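Local coordinates for protein alcohol dehydrogenase, zinc-containing (Streptococcus pneumoniae serotype 2, PDB 5YLN) that probably catalyses the NAD+-dependent oxidation of alcohols, as a zinc-containing member of the medium-chain dehydrogenase family that holds two zinc sites per chain, at residues A[44-49]-A[334-339]; A[83-88]-A[144-149]; A[97-102]-A[107-112]; A[207-212]-A[218-223]. All coordinates share one frame; numbering follows the deposited sequence.

Contact 1: residues A[44-49]-A[334-339]; sequences TDLHII and EVFSKA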
# COMPACT_ATOMS: atom_id res chain seq x y z
N THR A 44 -13.12 -1.03 -20.24
CA THR A 44 -12.67 0.34 -20.47
C THR A 44 -13.16 0.87 -21.82
O THR A 44 -13.43 2.07 -21.95
CB THR A 44 -11.13 0.42 -20.38
OG1 THR A 44 -10.68 0.09 -19.06
CG2 THR A 44 -10.63 1.81 -20.75
N ASP A 45 -13.30 0.00 -22.83
CA ASP A 45 -13.83 0.44 -24.12
C ASP A 45 -15.26 0.94 -23.98
O ASP A 45 -15.64 1.95 -24.58
CB ASP A 45 -13.75 -0.69 -25.14
CG ASP A 45 -12.31 -1.17 -25.41
OD1 ASP A 45 -11.36 -0.35 -25.33
OD2 ASP A 45 -12.12 -2.37 -25.71
N LEU A 46 -16.08 0.22 -23.20
CA LEU A 46 -17.44 0.68 -22.91
C LEU A 46 -17.42 2.05 -22.26
O LEU A 46 -18.20 2.94 -22.62
CB LEU A 46 -18.15 -0.33 -22.01
CG LEU A 46 -18.21 -1.74 -22.60
CD1 LEU A 46 -19.02 -2.65 -21.71
CD2 LEU A 46 -18.78 -1.66 -24.00
N HIS A 47 -16.52 2.24 -21.29
CA HIS A 47 -16.38 3.53 -20.62
C HIS A 47 -15.99 4.63 -21.61
O HIS A 47 -16.51 5.75 -21.52
CB HIS A 47 -15.34 3.44 -19.50
CG HIS A 47 -15.80 2.68 -18.30
ND1 HIS A 47 -16.83 3.11 -17.50
CD2 HIS A 47 -15.35 1.52 -17.76
CE1 HIS A 47 -17.02 2.24 -16.52
NE2 HIS A 47 -16.13 1.27 -16.65
N ILE A 48 -15.07 4.34 -22.53
CA ILE A 48 -14.67 5.35 -23.52
C ILE A 48 -15.88 5.81 -24.33
O ILE A 48 -16.10 7.01 -24.52
CB ILE A 48 -13.57 4.82 -24.45
CG1 ILE A 48 -12.24 4.66 -23.72
CG2 ILE A 48 -13.41 5.74 -25.67
CD1 ILE A 48 -11.28 3.75 -24.43
N ILE A 49 -16.68 4.85 -24.81
CA ILE A 49 -17.83 5.18 -25.66
C ILE A 49 -18.85 6.00 -24.89
O ILE A 49 -19.48 6.91 -25.45
CB ILE A 49 -18.45 3.89 -26.22
CG1 ILE A 49 -17.49 3.24 -27.22
CG2 ILE A 49 -19.82 4.17 -26.86
CD1 ILE A 49 -17.90 1.84 -27.63
N GLU A 334 -22.82 -4.93 -28.48
CA GLU A 334 -24.15 -5.09 -27.91
C GLU A 334 -24.20 -6.22 -26.89
O GLU A 334 -24.83 -6.09 -25.83
CB GLU A 334 -25.18 -5.34 -29.02
CG GLU A 334 -26.55 -5.72 -28.49
CD GLU A 334 -27.24 -4.58 -27.74
OE1 GLU A 334 -26.91 -3.39 -27.99
OE2 GLU A 334 -28.12 -4.88 -26.91
N VAL A 335 -23.53 -7.34 -27.18
CA VAL A 335 -23.55 -8.50 -26.29
C VAL A 335 -22.73 -8.22 -25.04
O VAL A 335 -23.16 -8.52 -23.91
CB VAL A 335 -23.04 -9.74 -27.03
CG1 VAL A 335 -22.65 -10.84 -26.04
CG2 VAL A 335 -24.08 -10.25 -28.07
N PHE A 336 -21.54 -7.65 -25.22
CA PHE A 336 -20.65 -7.37 -24.10
C PHE A 336 -21.25 -6.35 -23.13
O PHE A 336 -21.22 -6.54 -21.91
CB PHE A 336 -19.30 -6.88 -24.63
CG PHE A 336 -18.24 -6.76 -23.57
CD1 PHE A 336 -17.82 -7.88 -22.86
CD2 PHE A 336 -17.65 -5.54 -23.32
CE1 PHE A 336 -16.84 -7.77 -21.89
CE2 PHE A 336 -16.63 -5.43 -22.37
CZ PHE A 336 -16.24 -6.55 -21.65
N SER A 337 -21.81 -5.25 -23.66
CA SER A 337 -22.40 -4.23 -22.80
C SER A 337 -23.64 -4.72 -22.05
O SER A 337 -24.07 -4.06 -21.11
CB SER A 337 -22.77 -2.98 -23.61
OG SER A 337 -23.92 -3.20 -24.40
N LYS A 338 -24.24 -5.84 -22.47
CA LYS A 338 -25.37 -6.46 -21.80
C LYS A 338 -25.01 -7.88 -21.36
O LYS A 338 -25.82 -8.81 -21.44
CB LYS A 338 -26.60 -6.49 -22.70
CG LYS A 338 -27.03 -5.13 -23.20
CD LYS A 338 -28.12 -4.55 -22.31
CE LYS A 338 -29.29 -4.02 -23.14
NZ LYS A 338 -28.82 -2.91 -24.02
N ALA A 339 -23.77 -8.04 -20.88
CA ALA A 339 -23.18 -9.35 -20.63
C ALA A 339 -24.08 -10.23 -19.77
O ALA A 339 -24.23 -11.42 -20.04
CB ALA A 339 -21.81 -9.16 -19.98

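Contact 2: residues A[83-88]-A[144-149]; sequences GDKVLI and LSDEAL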
# COMPACT_ATOMS: atom_id res chain seq x y z
N GLY A 83 5.45 -12.03 -41.23
CA GLY A 83 4.93 -13.38 -41.16
C GLY A 83 4.90 -13.94 -39.76
O GLY A 83 4.21 -14.92 -39.51
N ASP A 84 5.62 -13.31 -38.84
CA ASP A 84 5.61 -13.74 -37.44
C ASP A 84 4.22 -13.63 -36.84
O ASP A 84 3.60 -12.56 -36.87
CB ASP A 84 6.60 -12.90 -36.65
CG ASP A 84 8.05 -13.20 -37.02
OD1 ASP A 84 8.28 -14.14 -37.80
OD2 ASP A 84 8.95 -12.49 -36.53
N LYS A 85 3.73 -14.75 -36.31
CA LYS A 85 2.49 -14.76 -35.53
C LYS A 85 2.82 -14.31 -34.11
O LYS A 85 3.65 -14.93 -33.44
CB LYS A 85 1.87 -16.16 -35.53
CG LYS A 85 0.71 -16.29 -34.56
CD LYS A 85 -0.14 -17.52 -34.83
CE LYS A 85 -1.04 -17.79 -33.62
NZ LYS A 85 -2.31 -18.49 -33.97
N VAL A 86 2.20 -13.22 -33.66
CA VAL A 86 2.61 -12.62 -32.39
C VAL A 86 1.43 -12.09 -31.58
O VAL A 86 0.35 -11.79 -32.11
CB VAL A 86 3.66 -11.50 -32.61
CG1 VAL A 86 4.98 -12.09 -33.16
CG2 VAL A 86 3.12 -10.42 -33.52
N LEU A 87 1.64 -12.03 -30.27
CA LEU A 87 0.75 -11.37 -29.33
C LEU A 87 1.16 -9.91 -29.15
O LEU A 87 2.35 -9.59 -29.11
CB LEU A 87 0.77 -12.08 -27.98
CG LEU A 87 0.28 -11.29 -26.76
CD1 LEU A 87 -1.23 -11.38 -26.55
CD2 LEU A 87 1.05 -11.68 -25.50
N ILE A 88 0.16 -9.03 -29.04
CA ILE A 88 0.39 -7.61 -28.82
C ILE A 88 -0.11 -7.27 -27.42
O ILE A 88 -1.30 -7.44 -27.11
CB ILE A 88 -0.31 -6.74 -29.87
CG1 ILE A 88 -0.13 -7.32 -31.28
CG2 ILE A 88 0.24 -5.31 -29.81
CD1 ILE A 88 -1.43 -7.54 -32.00
N LEU A 144 -0.74 -22.90 -27.48
CA LEU A 144 -1.85 -22.19 -26.88
C LEU A 144 -2.90 -21.82 -27.93
O LEU A 144 -2.58 -21.52 -29.08
CB LEU A 144 -1.36 -20.94 -26.14
CG LEU A 144 -0.51 -21.18 -24.89
CD1 LEU A 144 -0.24 -19.87 -24.15
CD2 LEU A 144 -1.17 -22.20 -23.96
N SER A 145 -4.15 -21.84 -27.50
CA SER A 145 -5.27 -21.41 -28.33
C SER A 145 -5.29 -19.89 -28.48
O SER A 145 -4.85 -19.15 -27.59
CB SER A 145 -6.59 -21.89 -27.73
OG SER A 145 -6.86 -21.16 -26.54
N ASP A 146 -5.82 -19.44 -29.62
CA ASP A 146 -5.97 -18.01 -29.89
C ASP A 146 -6.76 -17.31 -28.79
O ASP A 146 -6.40 -16.21 -28.36
CB ASP A 146 -6.67 -17.81 -31.23
CG ASP A 146 -5.76 -18.11 -32.44
OD1 ASP A 146 -4.59 -18.53 -32.26
OD2 ASP A 146 -6.24 -17.91 -33.58
N GLU A 147 -7.81 -17.96 -28.29
CA GLU A 147 -8.64 -17.34 -27.26
C GLU A 147 -7.85 -17.12 -25.98
O GLU A 147 -8.02 -16.10 -25.31
CB GLU A 147 -9.87 -18.21 -26.99
CG GLU A 147 -10.88 -18.25 -28.14
CD GLU A 147 -10.37 -19.02 -29.35
OE1 GLU A 147 -10.43 -18.46 -30.46
OE2 GLU A 147 -9.90 -20.17 -29.19
N ALA A 148 -6.97 -18.07 -25.64
CA ALA A 148 -6.15 -17.89 -24.45
C ALA A 148 -5.10 -16.81 -24.68
O ALA A 148 -4.80 -16.03 -23.77
CB ALA A 148 -5.49 -19.20 -24.05
N LEU A 149 -4.54 -16.73 -25.89
CA LEU A 149 -3.51 -15.72 -26.14
C LEU A 149 -4.08 -14.31 -26.10
O LEU A 149 -3.41 -13.39 -25.60
CB LEU A 149 -2.83 -15.99 -27.48
CG LEU A 149 -1.97 -17.26 -27.49
CD1 LEU A 149 -1.61 -17.68 -28.92
CD2 LEU A 149 -0.70 -17.05 -26.60

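Contact 3: residues A[97-102]-A[107-112]; sequences CYYCKK and HCEDEG. With ZN (zinc ion), chain F.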
# COMPACT_ATOMS: atom_id res chain seq x y z
N CYS A 97 13.68 4.07 -21.11
CA CYS A 97 13.47 5.28 -20.31
C CYS A 97 13.55 4.96 -18.81
O CYS A 97 13.73 3.81 -18.40
CB CYS A 97 12.13 5.92 -20.65
SG CYS A 97 10.77 4.92 -20.02
N TYR A 98 13.34 5.99 -18.00
CA TYR A 98 13.43 5.86 -16.55
C TYR A 98 12.54 4.73 -16.03
O TYR A 98 12.96 3.92 -15.20
CB TYR A 98 13.09 7.20 -15.90
CG TYR A 98 13.10 7.21 -14.39
CD1 TYR A 98 11.98 6.81 -13.67
CD2 TYR A 98 14.22 7.62 -13.68
CE1 TYR A 98 11.97 6.81 -12.30
CE2 TYR A 98 14.22 7.62 -12.29
CZ TYR A 98 13.09 7.22 -11.61
OH TYR A 98 13.07 7.20 -10.24
N TYR A 99 11.30 4.64 -16.54
CA TYR A 99 10.37 3.66 -16.00
C TYR A 99 10.51 2.30 -16.66
O TYR A 99 10.31 1.28 -16.00
CB TYR A 99 8.93 4.18 -16.09
CG TYR A 99 8.71 5.25 -15.06
CD1 TYR A 99 8.91 4.97 -13.71
CD2 TYR A 99 8.35 6.55 -15.43
CE1 TYR A 99 8.74 5.95 -12.74
CE2 TYR A 99 8.18 7.53 -14.48
CZ TYR A 99 8.39 7.23 -13.13
OH TYR A 99 8.23 8.18 -12.17
N CYS A 100 10.84 2.26 -17.95
CA CYS A 100 11.10 0.98 -18.61
C CYS A 100 12.29 0.26 -17.98
O CYS A 100 12.31 -0.98 -17.89
CB CYS A 100 11.34 1.18 -20.11
SG CYS A 100 9.83 1.44 -21.08
N LYS A 101 13.30 1.01 -17.56
CA LYS A 101 14.43 0.39 -16.88
C LYS A 101 14.01 -0.28 -15.57
O LYS A 101 14.67 -1.22 -15.13
CB LYS A 101 15.54 1.42 -16.65
CG LYS A 101 16.35 1.71 -17.92
CD LYS A 101 17.02 0.42 -18.42
CE LYS A 101 17.97 0.69 -19.57
NZ LYS A 101 18.87 1.82 -19.26
N LYS A 102 12.91 0.16 -14.97
CA LYS A 102 12.37 -0.47 -13.77
C LYS A 102 11.39 -1.59 -14.08
O LYS A 102 10.91 -2.24 -13.14
CB LYS A 102 11.68 0.58 -12.89
CG LYS A 102 12.61 1.65 -12.33
CD LYS A 102 11.83 2.71 -11.54
CE LYS A 102 12.76 3.72 -10.89
NZ LYS A 102 13.55 3.13 -9.77
N HIS A 107 4.28 3.09 -17.32
CA HIS A 107 4.59 4.51 -17.26
C HIS A 107 5.79 4.88 -18.12
O HIS A 107 6.50 5.84 -17.82
CB HIS A 107 4.77 4.95 -15.81
CG HIS A 107 3.49 4.85 -15.05
ND1 HIS A 107 2.50 5.81 -15.13
CD2 HIS A 107 2.98 3.86 -14.27
CE1 HIS A 107 1.47 5.44 -14.40
NE2 HIS A 107 1.73 4.27 -13.86
N CYS A 108 6.00 4.14 -19.22
CA CYS A 108 7.03 4.49 -20.18
C CYS A 108 6.84 5.94 -20.66
O CYS A 108 5.73 6.36 -20.98
CB CYS A 108 6.99 3.51 -21.36
SG CYS A 108 7.96 4.05 -22.79
N GLU A 109 7.95 6.69 -20.73
CA GLU A 109 7.91 8.12 -21.01
C GLU A 109 8.14 8.47 -22.49
O GLU A 109 8.23 9.65 -22.82
CB GLU A 109 8.95 8.87 -20.17
CG GLU A 109 8.80 8.66 -18.66
CD GLU A 109 9.82 9.45 -17.81
OE1 GLU A 109 9.41 10.06 -16.80
OE2 GLU A 109 11.03 9.45 -18.15
N ASP A 110 8.24 7.48 -23.37
CA ASP A 110 8.54 7.72 -24.79
C ASP A 110 7.55 6.90 -25.61
O ASP A 110 7.82 5.74 -25.94
CB ASP A 110 9.98 7.34 -25.08
CG ASP A 110 10.30 7.37 -26.56
OD1 ASP A 110 9.60 8.08 -27.31
OD2 ASP A 110 11.26 6.67 -26.97
N GLU A 111 6.42 7.52 -25.96
CA GLU A 111 5.29 6.87 -26.64
C GLU A 111 5.01 5.49 -26.04
O GLU A 111 5.04 4.46 -26.72
CB GLU A 111 5.50 6.77 -28.16
CG GLU A 111 4.13 6.60 -28.93
CD GLU A 111 4.23 6.51 -30.48
OE1 GLU A 111 5.34 6.36 -31.03
OE2 GLU A 111 3.18 6.61 -31.15
N GLY A 112 4.75 5.48 -24.74
CA GLY A 112 4.63 4.25 -24.00
C GLY A 112 3.48 4.30 -23.00
O GLY A 112 2.80 5.31 -22.87
ZN ZN F . 10.07 3.53 -21.81

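Contact 4: residues A[207-212]-A[218-223]; sequences NRLETA and THKVNS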
# COMPACT_ATOMS: atom_id res chain seq x y z
N ASN A 207 -25.49 -15.74 -10.87
CA ASN A 207 -24.97 -16.40 -12.06
C ASN A 207 -23.46 -16.24 -12.15
O ASN A 207 -22.73 -17.20 -12.42
CB ASN A 207 -25.64 -15.85 -13.32
CG ASN A 207 -27.10 -16.30 -13.45
OD1 ASN A 207 -27.53 -17.23 -12.78
ND2 ASN A 207 -27.85 -15.65 -14.35
N ARG A 208 -22.97 -15.02 -11.91
CA ARG A 208 -21.53 -14.79 -11.94
C ARG A 208 -20.83 -15.53 -10.79
O ARG A 208 -19.73 -16.08 -10.99
CB ARG A 208 -21.25 -13.28 -11.90
CG ARG A 208 -21.81 -12.52 -13.14
CD ARG A 208 -21.11 -11.18 -13.36
NE ARG A 208 -21.41 -10.24 -12.27
CZ ARG A 208 -22.48 -9.44 -12.24
NH1 ARG A 208 -23.36 -9.46 -13.25
NH2 ARG A 208 -22.68 -8.62 -11.21
N LEU A 209 -21.44 -15.57 -9.60
CA LEU A 209 -20.85 -16.33 -8.50
C LEU A 209 -20.78 -17.82 -8.82
O LEU A 209 -19.78 -18.47 -8.50
CB LEU A 209 -21.63 -16.09 -7.20
CG LEU A 209 -21.47 -14.72 -6.51
CD1 LEU A 209 -22.38 -14.60 -5.27
CD2 LEU A 209 -20.03 -14.43 -6.13
N GLU A 210 -21.82 -18.37 -9.45
CA GLU A 210 -21.79 -19.77 -9.86
C GLU A 210 -20.67 -20.03 -10.85
O GLU A 210 -19.98 -21.05 -10.76
CB GLU A 210 -23.14 -20.18 -10.46
CG GLU A 210 -24.16 -20.64 -9.43
CD GLU A 210 -23.69 -21.87 -8.65
OE1 GLU A 210 -23.43 -22.93 -9.28
OE2 GLU A 210 -23.59 -21.78 -7.41
N THR A 211 -20.47 -19.13 -11.81
CA THR A 211 -19.34 -19.27 -12.72
C THR A 211 -18.01 -19.20 -11.95
O THR A 211 -17.06 -19.91 -12.27
CB THR A 211 -19.40 -18.18 -13.80
OG1 THR A 211 -20.62 -18.31 -14.55
CG2 THR A 211 -18.21 -18.28 -14.76
N ALA A 212 -17.95 -18.36 -10.91
CA ALA A 212 -16.71 -18.24 -10.14
C ALA A 212 -16.34 -19.56 -9.48
O ALA A 212 -15.18 -19.99 -9.52
CB ALA A 212 -16.84 -17.13 -9.10
N THR A 218 -13.38 -21.11 -3.91
CA THR A 218 -13.74 -22.07 -2.87
C THR A 218 -15.05 -21.73 -2.19
O THR A 218 -15.75 -22.65 -1.75
CB THR A 218 -12.61 -22.16 -1.82
OG1 THR A 218 -12.52 -20.94 -1.08
CG2 THR A 218 -11.26 -22.43 -2.53
N HIS A 219 -15.41 -20.44 -2.11
CA HIS A 219 -16.69 -20.00 -1.55
C HIS A 219 -17.25 -18.84 -2.35
O HIS A 219 -16.50 -18.06 -2.95
CB HIS A 219 -16.59 -19.52 -0.10
CG HIS A 219 -15.84 -20.45 0.80
ND1 HIS A 219 -14.50 -20.72 0.64
CD2 HIS A 219 -16.25 -21.17 1.87
CE1 HIS A 219 -14.12 -21.57 1.57
NE2 HIS A 219 -15.16 -21.86 2.34
N LYS A 220 -18.56 -18.69 -2.30
CA LYS A 220 -19.23 -17.52 -2.83
C LYS A 220 -19.94 -16.80 -1.70
O LYS A 220 -20.43 -17.42 -0.76
CB LYS A 220 -20.24 -17.87 -3.93
CG LYS A 220 -21.41 -18.74 -3.46
CD LYS A 220 -22.39 -19.02 -4.60
CE LYS A 220 -23.48 -19.99 -4.16
NZ LYS A 220 -24.48 -20.19 -5.25
N VAL A 221 -19.98 -15.48 -1.81
CA VAL A 221 -20.72 -14.65 -0.85
C VAL A 221 -21.49 -13.63 -1.66
O VAL A 221 -20.90 -12.91 -2.46
CB VAL A 221 -19.79 -13.95 0.15
CG1 VAL A 221 -20.59 -13.00 1.03
CG2 VAL A 221 -19.04 -14.98 0.99
N ASN A 222 -22.81 -13.59 -1.49
CA ASN A 222 -23.63 -12.61 -2.19
C ASN A 222 -23.65 -11.33 -1.37
O ASN A 222 -23.97 -11.35 -0.17
CB ASN A 222 -25.04 -13.16 -2.41
CG ASN A 222 -25.81 -12.38 -3.48
OD1 ASN A 222 -25.90 -11.16 -3.42
ND2 ASN A 222 -26.31 -13.08 -4.48
N SER A 223 -23.30 -10.21 -2.00
CA SER A 223 -23.16 -8.95 -1.29
C SER A 223 -24.46 -8.15 -1.23
O SER A 223 -24.42 -6.95 -0.94
CB SER A 223 -22.05 -8.11 -1.93
OG SER A 223 -22.25 -8.03 -3.33

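Contact 1: residues A[44-49]-A[334-339]
Leu-46 meets Phe-336 where helix 43-50 packs against helix 329-337, a helix-helix contact joining two parts of the alcohol dehydrogenase chain nearly 300 residues apart, close to a zinc site. Methyl CD1 of Leu-46 comes obliquely to the CD2-CE2 bond of the phenyl ring, 3.6 Å from Phe-336 CD2 and 3.7 Å from CE2 of the same ring. The branch point follows behind it, Leu-46 CG standing 3.9 Å from Phe-336 CD2. No hydrogen bond ties the two segments together; a branched aliphatic chain and a flat aromatic suit a seam held by van der Waals contact alone. The phenyl group reaches across because its CG is anti to the backbone N (chi1 -171°), which carries the ring away from its own helix, toward Leu-46.

Further out, Tyr-333, one turn earlier on helix 329-337, touches Asp-45, Leu-46 and Ile-49 and so widens the seam. Ile-41 packs on Phe-336, and the Phe-336 side chain is about 6 Å from that of zinc ligand Cys-42 and about 9 Å from the zinc ion. Buried Asp-45 accepts the Cys-42 N-H at OD2, linking the helix start to the metal loop. At the solvent side sits Ser-337, small and polar, its OG bonded to Tyr-333 O. Leu-46 CD1 also approaches the backbone of this serine, 3.9 Å from Ser-337 CA.

Contact 2: residues A[83-88]-A[144-149]
Lys-85 and Asp-146 form a salt bridge between strand 85-88 of the GroES-like catalytic fold and the first turn of helix 146-151. Lys-85 NZ donates to Asp-146 OD1 at 2.9 Å, arriving on the syn side of the carboxylate and 15° out of its plane. A long chain is needed to span this distance: Lys-85 has CG anti to the backbone N (chi1 171°) and remains extended to its end, so the ammonium group passes beyond the sheet to the helix. Asp-146 turns its other oxygen, OD2, to Lys-38 NZ, and Glu-147 shares that second lysine. With two cations around one carboxylate, the aspartate is probably kept ionised.

The helix start is secured by Ser-145 at the N-cap. Its OG accepts from Ala-148 N at 3.2 Å, with an N-H...O angle of 155°, while its carbonyl O receives Leu-149 N at 3.0 Å. A serine hydroxyl is short enough to turn back onto a first-turn N-H that has no helical carbonyl partner, and this steadies the turn that carries both Asp-146 and Leu-149.

Farther into the protein, Leu-87 and Leu-149 both aim at the opposite segment from buried positions. The two side chains do not touch each other closely; Leu-87 touches Thr-302, and Leu-149 packs on Ile-67 and Leu-306. Strand 85-88 itself runs antiparallel to strands 66-72 and 137-139. Methyl CD1 of Leu-87 comes 3.1 Å from the backbone Leu-149 O, a short approach to be read with caution.

Contact 3: residues A[97-102]-A[107-112]
Cys-97, Cys-100 and Cys-108 bring the two segments together around one zinc ion, and Cys-94 supplies the fourth thiolate of this Cys4 site. The metal lies 2.4 Å from Cys-97 SG, 2.2 Å from Cys-100 SG and 2.4 Å from Cys-108 SG. Soft, polarisable sulfur suits a zinc ion bound by four cysteines, as in the structural zinc lobe of the alcohol dehydrogenase family.

Backbone N-H groups form a second shell of hydrogen bonds. Cys-97 SG accepts from Glu-109 N across the contact, at 3.4 Å and an almost straight 171°, and from Cys-100 N within its own loop, at 3.4 Å and 168°. The first torsion of Cys-97 sets this sulfur between its own backbone N and carbonyl carbon, where the metal and both N-H groups can reach it. Cys-108 SG likewise accepts Asp-110 N at 3.5 Å.

The packing is largely that of Tyr-99. Its CD2 approaches His-107 O to 3.1 Å, and CE2 comes within 3.6 Å of Glu-109 OE1, with the ring and carboxylate planes 85° apart. Tyr-98 presents its edge to one face of the Tyr-99 ring, with CD1 over the centre. The polar ends look to the second subunit: Glu-109 OE1 makes a salt bridge with Arg-240 of that subunit, which also forms a cation-pi contact with Tyr-98, and His-107 NE2 bonds to Asn-289 of the same neighbour.

Four thiolates around one zinc ion would give the cluster a net negative charge, concentrated on the sulfurs, and the N-H...S bonds would draw part of it away, probably stabilising a lobe whose Tyr-98, His-107 and Glu-109 also meet the second subunit.

Contact 4: residues A[207-212]-A[218-223]
Lys-220 NZ is gripped by two carboxylates of helix 206-214: Glu-210 OE2, 2.8 Å away, and Asp-206 OD1, just before the segment. The salt bridge spans the second half of a Rossmann-type beta-alpha-beta unit, in which helix 206-214 leads from strand 198-203 to the parallel edge strand 219-222. Helix and strand segments run nearly antiparallel, at 167°, with their axes 8.5 Å apart. Glu-210 sets out away from the strand, but a bend at chi2 (-61°) swings its carboxylate back, and OE2 receives the lysine through its anti lone pair. Lys-220 is long enough to lie over the helix flank, extended from CG outward, with its charge at the rim.

Against this aliphatic stem packs Leu-209, which is buried. Its CB stands 4.0 Å from Lys-220 CB; the hydrocarbon part of the lysine lies against the leucine, and its ammonium group stays with the acids. Leu-209 also packs on Met-201 and Asp-203 of the neighbouring strand, and Val-221, pointing the other way, meets helix 226-236. At its tip, methyl CD1 of Leu-209 rests 3.6 Å from Val-221 O and 3.9 Å from Asn-222 CA.

How the contacts relate
The four contacts lie at separate points of one chain, none touching another. Contact 1 closes a long loop inside which the other three fall, and along the chain contact 3 falls inside the loop closed by contact 2. Contacts 1 and 2 both lie near the zinc bound by Cys-42 and His-64: Phe-336 is about 9 Å from it and Leu-87 about 12 Å, side chain to metal. Contact 3 supplies three of the four ligands of the other zinc and faces the second subunit; its centre lies about 25 Å from that of contact 2. Contact 4 belongs to the Rossmann-type domain, with its centre about 39 Å from that of contact 3 and nearest atoms about 7 Å from contact 1.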